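Local coordinates for protein propionate kinase (Francisella tularensis subsp. tularensis, PDB 3KHY) that probably transfers phosphate reversibly between ATP and acetate, giving acetyl phosphate and ADP with magnesium as cofactor, and acts as a homodimer of the acetokinase family, at residues 75-87 / 124-138. Numbering follows the deposited sequence.
Sequences HLEKIVAIGHRVV and GIRFCQQIFPELPQV
Strands 79-86 and 137-141 are parallel neighbours in the mixed sheet of this acetokinase-family (ASKHA) fold; helix 118-131 leads into the second strand and packs over one face of the sheet, its part 124-131 running nearly antiparallel to strand 79-86 (169°). Register is set by three backbone bonds: Ile82 N donates to Pro136 O, Val138 N to Ile82 O, and His84 N to Val138 O at 2.8 Å. The buried side chains of Ile82 and His84 both face helix 124-131. Ile82 CD1 meets Phe132 CD2 at 3.7 Å and also touches Cys128 SG, while Leu135, which closes the type I turn from Phe132, lays CD1 across Ile79 CG2 in a tight contact of 3.5 Å. With CG anti to the carbonyl carbon (chi1 -62°), the His84 ring takes Ile125 CG1 squarely over one face, 3.6 Å from the ring centroid, and Cys128 SG at its edge. Next along the strand, Arg85, a probable substrate-binding residue, points away and is salt-bridged to Asp142, the probable proton donor/acceptor, and Glu372, a probable magnesium ligand. Gln137 NE2 makes a weak, doubtful hydrogen bond to His84 NE2, too short at 2.6 Å and bent to 118° at the hydrogen.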
ATOM      1  N   HIS A  75     -17.344 -28.103  34.718  1.00 49.96           N
ATOM      2  CA  HIS A  75     -16.177 -27.374  34.242  1.00 47.05           C
ATOM      3  C   HIS A  75     -15.872 -26.203  35.156  1.00 47.34           C
ATOM      4  O   HIS A  75     -14.711 -25.877  35.392  1.00 44.20           O
ATOM      5  CB  HIS A  75     -16.417 -26.838  32.834  1.00 43.08           C
ATOM      6  CG  HIS A  75     -16.570 -27.904  31.798  1.00 42.64           C
ATOM      7  ND1 HIS A  75     -15.543 -28.754  31.448  1.00 44.27           N
ATOM      8  CD2 HIS A  75     -17.626 -28.251  31.026  1.00 42.42           C
ATOM      9  CE1 HIS A  75     -15.963 -29.582  30.509  1.00 43.39           C
ATOM     10  NE2 HIS A  75     -17.224 -29.300  30.236  1.00 45.66           N
ATOM     11  N   LEU A  76     -16.926 -25.571  35.665  1.00 40.95           N
ATOM     12  CA  LEU A  76     -16.785 -24.297  36.356  1.00 44.28           C
ATOM     13  C   LEU A  76     -15.733 -24.360  37.463  1.00 45.72           C
ATOM     14  O   LEU A  76     -14.888 -23.471  37.574  1.00 43.33           O
ATOM     15  CB  LEU A  76     -18.138 -23.823  36.899  1.00 47.42           C
ATOM     16  CG  LEU A  76     -18.198 -22.371  37.389  1.00 54.06           C
ATOM     17  CD1 LEU A  76     -19.629 -21.848  37.419  1.00 57.60           C
ATOM     18  CD2 LEU A  76     -17.545 -22.227  38.752  1.00 60.01           C
ATOM     19  N   GLU A  77     -15.781 -25.416  38.266  1.00 52.75           N
ATOM     20  CA  GLU A  77     -14.861 -25.580  39.386  1.00 62.01           C
ATOM     21  C   GLU A  77     -13.399 -25.614  38.955  1.00 56.54           C
ATOM     22  O   GLU A  77     -12.503 -25.336  39.753  1.00 56.57           O
ATOM     23  CB  GLU A  77     -15.181 -26.869  40.142  1.00 75.92           C
ATOM     24  CG  GLU A  77     -16.572 -26.924  40.733  1.00 92.49           C
ATOM     25  CD  GLU A  77     -16.922 -28.311  41.236  1.00103.31           C
ATOM     26  OE1 GLU A  77     -16.743 -29.279  40.465  1.00101.87           O
ATOM     27  OE2 GLU A  77     -17.374 -28.432  42.397  1.00110.26           O
ATOM     28  N   LYS A  78     -13.159 -25.971  37.698  1.00 49.59           N
ATOM     29  CA  LYS A  78     -11.795 -26.118  37.208  1.00 46.37           C
ATOM     30  C   LYS A  78     -11.251 -24.837  36.577  1.00 41.37           C
ATOM     31  O   LYS A  78     -10.057 -24.734  36.294  1.00 39.39           O
ATOM     32  CB  LYS A  78     -11.707 -27.277  36.208  1.00 51.59           C
ATOM     33  CG  LYS A  78     -11.986 -28.643  36.817  1.00 61.45           C
ATOM     34  CD  LYS A  78     -11.810 -29.753  35.792  1.00 68.10           C
ATOM     35  CE  LYS A  78     -12.142 -31.113  36.396  1.00 77.66           C
ATOM     36  NZ  LYS A  78     -11.930 -32.229  35.436  1.00 78.53           N
ATOM     37  N   ILE A  79     -12.126 -23.862  36.362  1.00 38.03           N
ATOM     38  CA  ILE A  79     -11.727 -22.639  35.674  1.00 36.93           C
ATOM     39  C   ILE A  79     -10.995 -21.692  36.612  1.00 38.95           C
ATOM     40  O   ILE A  79     -11.493 -21.373  37.687  1.00 39.29           O
ATOM     41  CB  ILE A  79     -12.933 -21.924  35.042  1.00 37.91           C
ATOM     42  CG1 ILE A  79     -13.526 -22.790  33.932  1.00 37.05           C
ATOM     43  CG2 ILE A  79     -12.519 -20.563  34.488  1.00 34.48           C
ATOM     44  CD1 ILE A  79     -14.832 -22.275  33.386  1.00 37.50           C
ATOM     45  N   VAL A  80      -9.812 -21.240  36.199  1.00 39.87           N
ATOM     46  CA  VAL A  80      -8.982 -20.387  37.049  1.00 41.96           C
ATOM     47  C   VAL A  80      -8.937 -18.937  36.575  1.00 37.68           C
ATOM     48  O   VAL A  80      -8.566 -18.047  37.333  1.00 45.90           O
ATOM     49  CB  VAL A  80      -7.546 -20.939  37.172  1.00 42.86           C
ATOM     50  CG1 VAL A  80      -6.865 -20.947  35.826  1.00 36.09           C
ATOM     51  CG2 VAL A  80      -6.742 -20.125  38.169  1.00 53.70           C
ATOM     52  N   ALA A  81      -9.306 -18.695  35.322  1.00 32.10           N
ATOM     53  CA  ALA A  81      -9.331 -17.329  34.805  1.00 32.26           C
ATOM     54  C   ALA A  81     -10.092 -17.229  33.490  1.00 30.53           C
ATOM     55  O   ALA A  81     -10.418 -18.246  32.871  1.00 30.11           O
ATOM     56  CB  ALA A  81      -7.917 -16.790  34.644  1.00 33.67           C
ATOM     57  N   ILE A  82     -10.375 -15.995  33.080  1.00 30.98           N
ATOM     58  CA  ILE A  82     -11.044 -15.718  31.811  1.00 25.81           C
ATOM     59  C   ILE A  82     -10.165 -14.835  30.924  1.00 29.33           C
ATOM     60  O   ILE A  82      -9.703 -13.774  31.353  1.00 29.91           O
ATOM     61  CB  ILE A  82     -12.389 -15.008  32.039  1.00 30.79           C
ATOM     62  CG1 ILE A  82     -13.282 -15.841  32.962  1.00 34.53           C
ATOM     63  CG2 ILE A  82     -13.093 -14.736  30.717  1.00 26.92           C
ATOM     64  CD1 ILE A  82     -14.529 -15.114  33.401  1.00 43.80           C
ATOM     65  N   GLY A  83      -9.924 -15.276  29.691  1.00 27.69           N
ATOM     66  CA  GLY A  83      -9.160 -14.485  28.739  1.00 22.62           C
ATOM     67  C   GLY A  83     -10.050 -13.925  27.648  1.00 26.23           C
ATOM     68  O   GLY A  83     -10.813 -14.666  27.031  1.00 29.07           O
ATOM     69  N   HIS A  84      -9.958 -12.616  27.423  1.00 19.92           N
ATOM     70  CA  HIS A  84     -10.788 -11.925  26.443  1.00 19.44           C
ATOM     71  C   HIS A  84      -9.955 -11.475  25.266  1.00 26.76           C
ATOM     72  O   HIS A  84      -8.926 -10.819  25.443  1.00 21.42           O
ATOM     73  CB  HIS A  84     -11.415 -10.670  27.055  1.00 22.60           C
ATOM     74  CG  HIS A  84     -12.339 -10.947  28.201  1.00 24.72           C
ATOM     75  ND1 HIS A  84     -13.703 -11.054  28.046  1.00 30.30           N
ATOM     76  CD2 HIS A  84     -12.094 -11.130  29.520  1.00 30.53           C
ATOM     77  CE1 HIS A  84     -14.261 -11.291  29.220  1.00 34.71           C
ATOM     78  NE2 HIS A  84     -13.306 -11.349  30.131  1.00 34.87           N
ATOM     79  N   ARG A  85     -10.404 -11.813  24.064  1.00 24.80           N
ATOM     80  CA  ARG A  85      -9.849 -11.203  22.869  1.00 23.05           C
ATOM     81  C   ARG A  85     -10.294  -9.753  22.839  1.00 24.31           C
ATOM     82  O   ARG A  85     -11.461  -9.451  23.106  1.00 24.17           O
ATOM     83  CB  ARG A  85     -10.361 -11.920  21.617  1.00 28.62           C
ATOM     84  CG  ARG A  85      -9.696 -11.457  20.325  1.00 30.00           C
ATOM     85  CD  ARG A  85     -10.161 -12.321  19.146  1.00 29.56           C
ATOM     86  NE  ARG A  85      -9.255 -12.209  18.011  1.00 44.67           N
ATOM     87  CZ  ARG A  85      -8.485 -13.203  17.576  1.00 53.97           C
ATOM     88  NH1 ARG A  85      -8.531 -14.392  18.167  1.00 52.92           N
ATOM     89  NH2 ARG A  85      -7.683 -13.016  16.538  1.00 59.62           N
ATOM     90  N   VAL A  86      -9.357  -8.854  22.549  1.00 17.71           N
ATOM     91  CA  VAL A  86      -9.676  -7.466  22.285  1.00 18.42           C
ATOM     92  C   VAL A  86      -9.020  -7.093  20.964  1.00 22.09           C
ATOM     93  O   VAL A  86      -7.810  -7.227  20.812  1.00 20.08           O
ATOM     94  CB  VAL A  86      -9.181  -6.547  23.416  1.00 21.40           C
ATOM     95  CG1 VAL A  86      -9.375  -5.085  23.040  1.00 22.88           C
ATOM     96  CG2 VAL A  86      -9.923  -6.872  24.714  1.00 25.64           C
ATOM     97  N   VAL A  87      -9.813  -6.630  20.004  1.00 20.57           N
ATOM     98  CA  VAL A  87      -9.299  -6.401  18.656  1.00 18.55           C
ATOM     99  C   VAL A  87      -8.308  -5.241  18.559  1.00 17.17           C
ATOM    100  O   VAL A  87      -7.354  -5.311  17.786  1.00 18.85           O
ATOM    101  CB  VAL A  87     -10.448  -6.252  17.617  1.00 25.40           C
ATOM    102  CG1 VAL A  87     -11.322  -7.513  17.612  1.00 26.85           C
ATOM    103  CG2 VAL A  87     -11.299  -5.033  17.920  1.00 24.87           C
ATOM    104  N   GLY A 124     -18.700  -7.384  27.578  1.00 44.26           N
ATOM    105  CA  GLY A 124     -18.485  -8.789  27.862  1.00 40.69           C
ATOM    106  C   GLY A 124     -17.700  -8.961  29.146  1.00 41.47           C
ATOM    107  O   GLY A 124     -18.000  -9.826  29.969  1.00 43.63           O
ATOM    108  N   ILE A 125     -16.686  -8.124  29.314  1.00 36.06           N
ATOM    109  CA  ILE A 125     -15.871  -8.137  30.519  1.00 34.36           C
ATOM    110  C   ILE A 125     -16.730  -7.844  31.748  1.00 41.09           C
ATOM    111  O   ILE A 125     -16.583  -8.490  32.788  1.00 43.94           O
ATOM    112  CB  ILE A 125     -14.707  -7.118  30.402  1.00 35.84           C
ATOM    113  CG1 ILE A 125     -13.693  -7.608  29.361  1.00 34.87           C
ATOM    114  CG2 ILE A 125     -14.033  -6.898  31.747  1.00 34.92           C
ATOM    115  CD1 ILE A 125     -12.591  -6.619  29.065  1.00 38.25           C
ATOM    116  N   ARG A 126     -17.638  -6.880  31.620  1.00 33.95           N
ATOM    117  CA  ARG A 126     -18.525  -6.516  32.725  1.00 39.45           C
ATOM    118  C   ARG A 126     -19.508  -7.633  33.072  1.00 42.53           C
ATOM    119  O   ARG A 126     -19.736  -7.923  34.245  1.00 46.56           O
ATOM    120  CB  ARG A 126     -19.253  -5.203  32.429  1.00 47.15           C
ATOM    121  CG  ARG A 126     -18.341  -3.978  32.580  1.00 50.00           C
ATOM    122  CD  ARG A 126     -18.898  -2.765  31.863  1.00 63.86           C
ATOM    123  NE  ARG A 126     -18.020  -1.604  31.993  1.00 72.41           N
ATOM    124  CZ  ARG A 126     -18.220  -0.446  31.369  1.00 78.57           C
ATOM    125  NH1 ARG A 126     -19.269  -0.301  30.568  1.00 84.83           N
ATOM    126  NH2 ARG A 126     -17.373   0.563  31.539  1.00 75.35           N
ATOM    127  N   PHE A 127     -20.080  -8.267  32.053  1.00 45.52           N
ATOM    128  CA  PHE A 127     -20.912  -9.442  32.284  1.00 47.26           C
ATOM    129  C   PHE A 127     -20.132 -10.471  33.092  1.00 44.96           C
ATOM    130  O   PHE A 127     -20.656 -11.065  34.031  1.00 45.70           O
ATOM    131  CB  PHE A 127     -21.387 -10.061  30.965  1.00 47.02           C
ATOM    132  CG  PHE A 127     -22.579  -9.370  30.360  1.00 48.04           C
ATOM    133  CD1 PHE A 127     -23.765  -9.258  31.066  1.00 56.53           C
ATOM    134  CD2 PHE A 127     -22.521  -8.849  29.079  1.00 44.88           C
ATOM    135  CE1 PHE A 127     -24.864  -8.623  30.510  1.00 61.08           C
ATOM    136  CE2 PHE A 127     -23.614  -8.217  28.518  1.00 48.26           C
ATOM    137  CZ  PHE A 127     -24.787  -8.104  29.233  1.00 55.99           C
ATOM    138  N   CYS A 128     -18.870 -10.667  32.732  1.00 47.20           N
ATOM    139  CA  CYS A 128     -18.040 -11.657  33.408  1.00 47.30           C
ATOM    140  C   CYS A 128     -17.728 -11.267  34.845  1.00 50.67           C
ATOM    141  O   CYS A 128     -17.609 -12.133  35.709  1.00 54.84           O
ATOM    142  CB  CYS A 128     -16.748 -11.920  32.629  1.00 44.18           C
ATOM    143  SG  CYS A 128     -16.995 -12.961  31.170  1.00 40.13           S
ATOM    144  N   GLN A 129     -17.587  -9.968  35.098  1.00 44.04           N
ATOM    145  CA  GLN A 129     -17.379  -9.488  36.460  1.00 51.56           C
ATOM    146  C   GLN A 129     -18.590  -9.807  37.335  1.00 56.34           C
ATOM    147  O   GLN A 129     -18.448 -10.122  38.515  1.00 63.31           O
ATOM    148  CB  GLN A 129     -17.094  -7.985  36.476  1.00 47.72           C
ATOM    149  CG  GLN A 129     -15.750  -7.604  35.861  1.00 47.09           C
ATOM    150  CD  GLN A 129     -15.449  -6.122  35.977  1.00 51.18           C
ATOM    151  OE1 GLN A 129     -16.354  -5.282  35.926  1.00 51.78           O
ATOM    152  NE2 GLN A 129     -14.172  -5.791  36.128  1.00 51.33           N
ATOM    153  N   GLN A 130     -19.778  -9.724  36.747  1.00 52.43           N
ATOM    154  CA  GLN A 130     -21.015 -10.009  37.468  1.00 57.28           C
ATOM    155  C   GLN A 130     -21.205 -11.503  37.698  1.00 57.62           C
ATOM    156  O   GLN A 130     -21.562 -11.940  38.791  1.00 60.04           O
ATOM    157  CB  GLN A 130     -22.216  -9.493  36.680  1.00 66.95           C
ATOM    158  CG  GLN A 130     -22.281  -7.991  36.514  1.00 81.49           C
ATOM    159  CD  GLN A 130     -23.576  -7.549  35.863  1.00 92.56           C
ATOM    160  OE1 GLN A 130     -24.060  -8.182  34.921  1.00 90.79           O
ATOM    161  NE2 GLN A 130     -24.150  -6.462  36.367  1.00100.36           N
ATOM    162  N   ILE A 131     -20.968 -12.275  36.645  1.00 56.34           N
ATOM    163  CA  ILE A 131     -21.329 -13.684  36.605  1.00 57.28           C
ATOM    164  C   ILE A 131     -20.234 -14.611  37.135  1.00 55.27           C
ATOM    165  O   ILE A 131     -20.525 -15.635  37.748  1.00 55.55           O
ATOM    166  CB  ILE A 131     -21.731 -14.082  35.175  1.00 53.31           C
ATOM    167  CG1 ILE A 131     -22.943 -13.255  34.742  1.00 56.96           C
ATOM    168  CG2 ILE A 131     -22.014 -15.571  35.082  1.00 49.22           C
ATOM    169  CD1 ILE A 131     -23.425 -13.554  33.353  1.00 56.33           C
ATOM    170  N   PHE A 132     -18.978 -14.249  36.903  1.00 52.79           N
ATOM    171  CA  PHE A 132     -17.859 -15.023  37.431  1.00 50.76           C
ATOM    172  C   PHE A 132     -16.954 -14.132  38.282  1.00 50.16           C
ATOM    173  O   PHE A 132     -15.784 -13.937  37.956  1.00 46.81           O
ATOM    174  CB  PHE A 132     -17.053 -15.659  36.293  1.00 43.50           C
ATOM    175  CG  PHE A 132     -17.892 -16.394  35.275  1.00 47.88           C
ATOM    176  CD1 PHE A 132     -18.428 -17.642  35.561  1.00 53.75           C
ATOM    177  CD2 PHE A 132     -18.124 -15.847  34.022  1.00 46.47           C
ATOM    178  CE1 PHE A 132     -19.189 -18.322  34.617  1.00 51.02           C
ATOM    179  CE2 PHE A 132     -18.885 -16.521  33.075  1.00 44.59           C
ATOM    180  CZ  PHE A 132     -19.417 -17.763  33.374  1.00 45.89           C
ATOM    181  N   PRO A 133     -17.501 -13.592  39.385  1.00 56.80           N
ATOM    182  CA  PRO A 133     -16.847 -12.569  40.211  1.00 59.34           C
ATOM    183  C   PRO A 133     -15.520 -13.008  40.824  1.00 59.92           C
ATOM    184  O   PRO A 133     -14.678 -12.158  41.126  1.00 62.11           O
ATOM    185  CB  PRO A 133     -17.871 -12.317  41.325  1.00 67.59           C
ATOM    186  CG  PRO A 133     -18.691 -13.561  41.368  1.00 67.30           C
ATOM    187  CD  PRO A 133     -18.806 -13.984  39.940  1.00 61.61           C
ATOM    188  N   GLU A 134     -15.339 -14.311  41.007  1.00 60.36           N
ATOM    189  CA  GLU A 134     -14.150 -14.827  41.673  1.00 68.72           C
ATOM    190  C   GLU A 134     -12.936 -14.899  40.747  1.00 63.66           C
ATOM    191  O   GLU A 134     -11.799 -14.968  41.210  1.00 63.00           O
ATOM    192  CB  GLU A 134     -14.432 -16.212  42.270  1.00 81.91           C
ATOM    193  CG  GLU A 134     -15.489 -16.225  43.373  1.00 97.30           C
ATOM    194  CD  GLU A 134     -15.770 -17.625  43.905  1.00106.50           C
ATOM    195  OE1 GLU A 134     -15.282 -18.605  43.302  1.00108.36           O
ATOM    196  OE2 GLU A 134     -16.481 -17.746  44.927  1.00109.88           O
ATOM    197  N   LEU A 135     -13.174 -14.872  39.441  1.00 59.28           N
ATOM    198  CA  LEU A 135     -12.106 -15.143  38.485  1.00 48.45           C
ATOM    199  C   LEU A 135     -11.330 -13.903  38.036  1.00 47.17           C
ATOM    200  O   LEU A 135     -11.921 -12.876  37.707  1.00 44.76           O
ATOM    201  CB  LEU A 135     -12.666 -15.883  37.276  1.00 47.63           C
ATOM    202  CG  LEU A 135     -13.195 -17.282  37.585  1.00 51.40           C
ATOM    203  CD1 LEU A 135     -13.775 -17.910  36.337  1.00 48.36           C
ATOM    204  CD2 LEU A 135     -12.095 -18.156  38.175  1.00 53.99           C
ATOM    205  N   PRO A 136      -9.994 -14.005  38.026  1.00 45.10           N
ATOM    206  CA  PRO A 136      -9.175 -12.959  37.412  1.00 43.33           C
ATOM    207  C   PRO A 136      -9.464 -12.946  35.912  1.00 39.43           C
ATOM    208  O   PRO A 136      -9.830 -13.984  35.350  1.00 33.76           O
ATOM    209  CB  PRO A 136      -7.738 -13.438  37.659  1.00 45.07           C
ATOM    210  CG  PRO A 136      -7.840 -14.575  38.624  1.00 50.13           C
ATOM    211  CD  PRO A 136      -9.190 -15.163  38.446  1.00 48.27           C
ATOM    212  N   GLN A 137      -9.319 -11.788  35.278  1.00 36.50           N
ATOM    213  CA  GLN A 137      -9.576 -11.661  33.851  1.00 32.43           C
ATOM    214  C   GLN A 137      -8.392 -11.001  33.152  1.00 30.03           C
ATOM    215  O   GLN A 137      -7.726 -10.129  33.717  1.00 32.98           O
ATOM    216  CB  GLN A 137     -10.863 -10.874  33.603  1.00 36.32           C
ATOM    217  CG  GLN A 137     -12.051 -11.394  34.396  1.00 40.29           C
ATOM    218  CD  GLN A 137     -13.369 -10.813  33.928  1.00 45.07           C
ATOM    219  OE1 GLN A 137     -14.109 -10.225  34.710  1.00 60.59           O
ATOM    220  NE2 GLN A 137     -13.670 -10.978  32.652  1.00 37.74           N
ATOM    221  N   VAL A 138      -8.132 -11.432  31.924  1.00 28.64           N
ATOM    222  CA  VAL A 138      -7.009 -10.927  31.141  1.00 25.82           C
ATOM    223  C   VAL A 138      -7.481 -10.510  29.747  1.00 25.64           C
ATOM    224  O   VAL A 138      -8.329 -11.176  29.149  1.00 26.17           O
ATOM    225  CB  VAL A 138      -5.898 -11.995  31.016  1.00 27.75           C
ATOM    226  CG1 VAL A 138      -4.906 -11.635  29.906  1.00 25.02           C
ATOM    227  CG2 VAL A 138      -5.177 -12.171  32.349  1.00 27.36           C
TER